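Local coordinates for ubiquitin conjugating enzyme (Plasmodium yoelii, PDB 2PWQ), which probably takes activated ubiquitin as a thioester and passes it on to substrate proteins, as other ubiquitin-conjugating enzymes do, at residues N51-V56 / I76-D81; Q41-H46 / G57-P62. All blocks are in the same frame, centred on the assembly; numbering follows the deposited sequence. Where two conformers were deposited one is given.

Interaction 1 of 2, residues N51-V56 / I76-D81; sequences NFFEWV and ITIPND
I78 lays its CD1 methyl over one face of the W55 indole, 3.4 Å from the centroid of the five-membered ring, a CH-pi contact at the open end of the antiparallel hairpin of strands 54-60 and 71-77 in the ubiquitin-conjugating fold. CG1 of I78 stands anti to the carbonyl carbon (chi1 -58°), and from there the chain carries CD1 across to the indole. The two backbones are tied by three bonds: W55 N to I76 O and I76 N to W55 O join the hydrogen-bonded pair W55-I76, and I78 N to F53 O (2.8 Å) continues the ladder beyond the strand. Helix 122-134 meets W55, I76 and I78, and helix 23-37 also reaches W55; a sheet face covered by two helices suits large apolar side chains. The F53 ring turns an edge to the carbonyl oxygens of I78 and P79, with CE1 3.3 Å from P79 O, so weakly polarised ring hydrogens face oxygen. A type I turn from N51 to E54 leads into the strand, and N51 makes an Asx turn there, its OD1 accepting from F53 N at 2.8 Å. The type I turn also holds the indole: W55 NE1 donates to F52 O at 2.9 Å, the nitrogen standing above the carbonyl plane.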
# COMPACT_ATOMS: atom_id res chain seq x y z
N ASN A 51 15.61 0.10 -11.88
CA ASN A 51 15.87 1.13 -10.88
C ASN A 51 15.60 0.60 -9.45
O ASN A 51 14.47 0.28 -9.10
CB ASN A 51 15.03 2.37 -11.16
CG ASN A 51 15.34 3.52 -10.20
OD1 ASN A 51 16.13 3.38 -9.25
ND2 ASN A 51 14.75 4.67 -10.45
N PHE A 52 16.66 0.52 -8.65
CA PHE A 52 16.60 0.01 -7.29
C PHE A 52 15.74 0.92 -6.38
O PHE A 52 15.37 0.55 -5.27
CB PHE A 52 18.02 -0.09 -6.75
CG PHE A 52 18.38 -1.45 -6.24
CD1 PHE A 52 18.14 -1.81 -4.91
CD2 PHE A 52 18.98 -2.38 -7.09
CE1 PHE A 52 18.45 -3.06 -4.44
CE2 PHE A 52 19.31 -3.64 -6.62
CZ PHE A 52 19.05 -3.98 -5.29
N PHE A 53 15.43 2.12 -6.88
CA PHE A 53 14.64 3.12 -6.15
C PHE A 53 13.18 3.12 -6.57
O PHE A 53 12.41 4.00 -6.23
CB PHE A 53 15.29 4.51 -6.29
CG PHE A 53 16.56 4.63 -5.50
CD1 PHE A 53 16.55 5.18 -4.22
CD2 PHE A 53 17.76 4.15 -6.00
CE1 PHE A 53 17.71 5.26 -3.48
CE2 PHE A 53 18.92 4.23 -5.26
CZ PHE A 53 18.90 4.79 -3.99
N GLU A 54 12.79 2.10 -7.31
CA GLU A 54 11.41 2.00 -7.77
C GLU A 54 10.97 0.57 -7.61
O GLU A 54 11.50 -0.33 -8.30
CB GLU A 54 11.26 2.49 -9.21
CG GLU A 54 9.83 2.41 -9.76
CD GLU A 54 8.87 3.41 -9.12
OE1 GLU A 54 9.32 4.53 -8.76
OE2 GLU A 54 7.65 3.08 -8.98
N TRP A 55 10.05 0.34 -6.67
CA TRP A 55 9.55 -1.01 -6.48
C TRP A 55 8.07 -1.09 -6.78
O TRP A 55 7.36 -0.12 -6.86
CB TRP A 55 9.76 -1.54 -5.05
CG TRP A 55 11.13 -1.45 -4.46
CD1 TRP A 55 12.31 -1.16 -5.09
CD2 TRP A 55 11.48 -1.71 -3.08
NE1 TRP A 55 13.36 -1.18 -4.19
CE2 TRP A 55 12.88 -1.54 -2.95
CE3 TRP A 55 10.74 -2.10 -1.95
CZ2 TRP A 55 13.55 -1.70 -1.73
CZ3 TRP A 55 11.42 -2.27 -0.73
CH2 TRP A 55 12.81 -2.07 -0.63
N VAL A 56 7.65 -2.32 -6.93
CA VAL A 56 6.28 -2.70 -7.01
C VAL A 56 6.04 -3.42 -5.70
O VAL A 56 6.82 -4.30 -5.35
CB VAL A 56 6.11 -3.72 -8.14
CG1 VAL A 56 4.71 -4.23 -8.15
CG2 VAL A 56 6.43 -3.05 -9.44
N ILE A 76 5.99 1.97 -5.53
CA ILE A 76 6.80 2.50 -4.42
C ILE A 76 8.02 3.29 -4.96
O ILE A 76 8.96 2.70 -5.49
CB ILE A 76 7.27 1.35 -3.51
CG1 ILE A 76 6.07 0.50 -3.07
CG2 ILE A 76 8.11 1.89 -2.29
CD1 ILE A 76 6.43 -0.84 -2.49
N THR A 77 8.01 4.61 -4.87
CA THR A 77 9.19 5.33 -5.31
C THR A 77 10.02 5.78 -4.11
O THR A 77 9.53 6.54 -3.23
CB THR A 77 8.91 6.48 -6.31
OG1 THR A 77 8.69 7.69 -5.61
CG2 THR A 77 7.71 6.22 -7.18
N ILE A 78 11.25 5.27 -4.03
CA ILE A 78 12.11 5.45 -2.85
C ILE A 78 13.05 6.59 -3.11
O ILE A 78 13.70 6.60 -4.17
CB ILE A 78 12.89 4.17 -2.57
CG1 ILE A 78 11.92 3.02 -2.38
CG2 ILE A 78 13.85 4.33 -1.37
CD1 ILE A 78 12.49 1.69 -2.63
N PRO A 79 13.13 7.58 -2.19
CA PRO A 79 13.99 8.75 -2.45
C PRO A 79 15.47 8.41 -2.38
O PRO A 79 15.84 7.41 -1.75
CB PRO A 79 13.59 9.73 -1.33
CG PRO A 79 13.14 8.88 -0.24
CD PRO A 79 12.46 7.69 -0.87
N ASN A 80 16.31 9.25 -3.01
CA ASN A 80 17.75 9.00 -3.09
C ASN A 80 18.53 9.12 -1.78
O ASN A 80 19.64 8.60 -1.67
CB ASN A 80 18.44 9.77 -4.24
CG ASN A 80 18.20 11.29 -4.22
OD1 ASN A 80 17.69 11.86 -3.25
ND2 ASN A 80 18.57 11.95 -5.33
N ASP A 81 17.90 9.75 -0.79
CA ASP A 81 18.44 9.82 0.58
C ASP A 81 17.85 8.82 1.58
O ASP A 81 18.19 8.85 2.78
CB ASP A 81 18.32 11.24 1.14
CG ASP A 81 17.00 11.92 0.79
OD1 ASP A 81 16.06 11.26 0.30
OD2 ASP A 81 16.91 13.15 1.03

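Interaction 2 of 2, residues Q41-H46 / G57-P62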
# COMPACT_ATOMS: atom_id res chain seq x y z
N GLN A 41 3.11 -13.81 1.44
CA GLN A 41 1.72 -14.03 1.12
C GLN A 41 0.90 -12.82 1.57
O GLN A 41 -0.13 -12.48 0.98
CB GLN A 41 1.22 -15.35 1.68
CG GLN A 41 2.04 -16.58 1.23
CD GLN A 41 2.03 -16.82 -0.30
OE1 GLN A 41 0.99 -16.70 -0.95
NE2 GLN A 41 3.20 -17.13 -0.86
N GLU A 42 1.42 -12.12 2.58
CA GLU A 42 0.77 -10.94 3.09
C GLU A 42 1.27 -9.66 2.46
O GLU A 42 0.49 -8.81 2.01
CB GLU A 42 0.94 -10.89 4.61
CG GLU A 42 0.25 -12.03 5.32
CD GLU A 42 -1.26 -11.87 5.43
OE1 GLU A 42 -1.78 -10.74 5.42
OE2 GLU A 42 -1.95 -12.90 5.53
N ILE A 43 2.59 -9.51 2.49
CA ILE A 43 3.25 -8.30 2.04
C ILE A 43 4.48 -8.76 1.27
O ILE A 43 5.33 -9.54 1.78
CB ILE A 43 3.67 -7.34 3.19
CG1 ILE A 43 2.53 -7.03 4.20
CG2 ILE A 43 4.38 -6.08 2.66
CD1 ILE A 43 1.48 -5.99 3.78
N ASP A 44 4.56 -8.29 0.04
CA ASP A 44 5.71 -8.55 -0.81
C ASP A 44 6.12 -7.23 -1.49
O ASP A 44 5.36 -6.25 -1.48
CB ASP A 44 5.34 -9.62 -1.83
CG ASP A 44 6.55 -10.40 -2.36
OD1 ASP A 44 7.70 -9.99 -2.11
OD2 ASP A 44 6.34 -11.44 -3.04
N ALA A 45 7.35 -7.21 -2.01
CA ALA A 45 7.88 -6.14 -2.87
C ALA A 45 9.13 -6.62 -3.60
O ALA A 45 9.92 -7.40 -3.04
CB ALA A 45 8.19 -4.86 -2.09
N HIS A 46 9.29 -6.18 -4.84
CA HIS A 46 10.53 -6.43 -5.59
C HIS A 46 10.79 -5.21 -6.47
O HIS A 46 9.94 -4.34 -6.57
CB HIS A 46 10.44 -7.74 -6.41
CG HIS A 46 9.36 -7.73 -7.44
ND1 HIS A 46 9.44 -6.99 -8.60
CD2 HIS A 46 8.15 -8.33 -7.47
CE1 HIS A 46 8.34 -7.15 -9.31
NE2 HIS A 46 7.53 -7.96 -8.64
N GLY A 57 4.98 -3.02 -4.98
CA GLY A 57 4.54 -3.72 -3.78
C GLY A 57 3.26 -4.52 -3.96
O GLY A 57 2.44 -4.19 -4.82
N PHE A 58 3.15 -5.63 -3.24
CA PHE A 58 1.92 -6.41 -3.11
C PHE A 58 1.36 -6.35 -1.68
O PHE A 58 2.10 -6.55 -0.69
CB PHE A 58 2.19 -7.86 -3.49
CG PHE A 58 1.14 -8.83 -2.99
CD1 PHE A 58 -0.13 -8.90 -3.60
CD2 PHE A 58 1.43 -9.68 -1.91
CE1 PHE A 58 -1.08 -9.80 -3.13
CE2 PHE A 58 0.50 -10.56 -1.45
CZ PHE A 58 -0.77 -10.64 -2.03
N ILE A 59 0.07 -6.11 -1.57
CA ILE A 59 -0.67 -6.29 -0.31
C ILE A 59 -1.86 -7.21 -0.49
O ILE A 59 -2.73 -7.00 -1.38
CB ILE A 59 -1.19 -4.96 0.31
CG1 ILE A 59 -0.06 -4.05 0.74
CG2 ILE A 59 -2.14 -5.24 1.49
CD1 ILE A 59 -0.55 -2.63 0.98
N LYS A 60 -1.91 -8.22 0.37
CA LYS A 60 -3.04 -9.11 0.42
C LYS A 60 -4.21 -8.41 1.09
O LYS A 60 -4.07 -7.84 2.18
CB LYS A 60 -2.68 -10.39 1.19
CG LYS A 60 -3.77 -11.45 1.05
CD LYS A 60 -3.48 -12.72 1.78
CE LYS A 60 -4.30 -12.84 3.05
NZ LYS A 60 -4.46 -14.32 3.39
N GLY A 61 -5.36 -8.46 0.42
CA GLY A 61 -6.60 -7.97 1.00
C GLY A 61 -6.97 -8.84 2.21
O GLY A 61 -7.06 -10.05 2.09
N PRO A 62 -7.16 -8.21 3.38
CA PRO A 62 -7.44 -8.96 4.62
C PRO A 62 -8.74 -9.77 4.69
O PRO A 62 -9.80 -9.32 4.24
CB PRO A 62 -7.41 -7.87 5.70
CG PRO A 62 -6.59 -6.79 5.13
CD PRO A 62 -7.04 -6.77 3.67
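Strands 43-46 and 57-60 run antiparallel, their axes 4.5 Å apart at closest approach and 168° between directions, and the backbone is held by D44 N to F58 O, F58 N to D44 O and K60 N to E42 O (3.0 Å). This is the first hairpin of the ubiquitin-conjugating fold's meander sheet, with strand 43-47 at its edge. D44 and F58 form the hydrogen-bonded pair and put their side chains on one face. F58 has two conformers; in the one given, its ring meets D44 edge-on, CD2 lying 3.9 Å from D44 CB, while CE2 comes to 3.2 Å from Q41 O, again near the ring plane. There CG is anti to the backbone N (chi1 161°), which sends the ring toward Q41, in the loop before the strand. The other face carries I43, A45 and I59. I43 and I59 run alongside each other, I43 CD1 3.9 Å from I59 CG1, and both side chains reach helix 122-134; branched aliphatic residues suit a strand face buried against a helix. At A45 and G57 the backbones are closer, CA to CA 4.2 Å, than at the other paired positions, consistent with the small residues. The K60 chain, extended as far as CD, passes Q41 O and then bends at chi3 to set NZ 3.6 Å from E42 OE2, a salt bridge. E42 OE1 is taken by the Q130 amide, which also donates to K60 O. The E42 carboxylate is thus shared between a lysine and a neutral amide, and Q130 links the strand ends to helix 122-134.

How the interactions relate
Strand 54-60 belongs to both contacts: in interaction 1 its first half pairs with strand 71-77, and in interaction 2 its second half pairs with strand 43-47 on the opposite edge. The centres are about 17 Å apart, yet the segments touch. V56 N lies 3.1 Å from H46 O, a probable hydrogen bond that carries the outer ladder across the boundary, and I76 CD1 packs 3.6 Å from G57 N. Helix 122-134 lies against both. Neither contact includes C108, the predicted thioester cysteine; both lie away from it, in and beside the sheet.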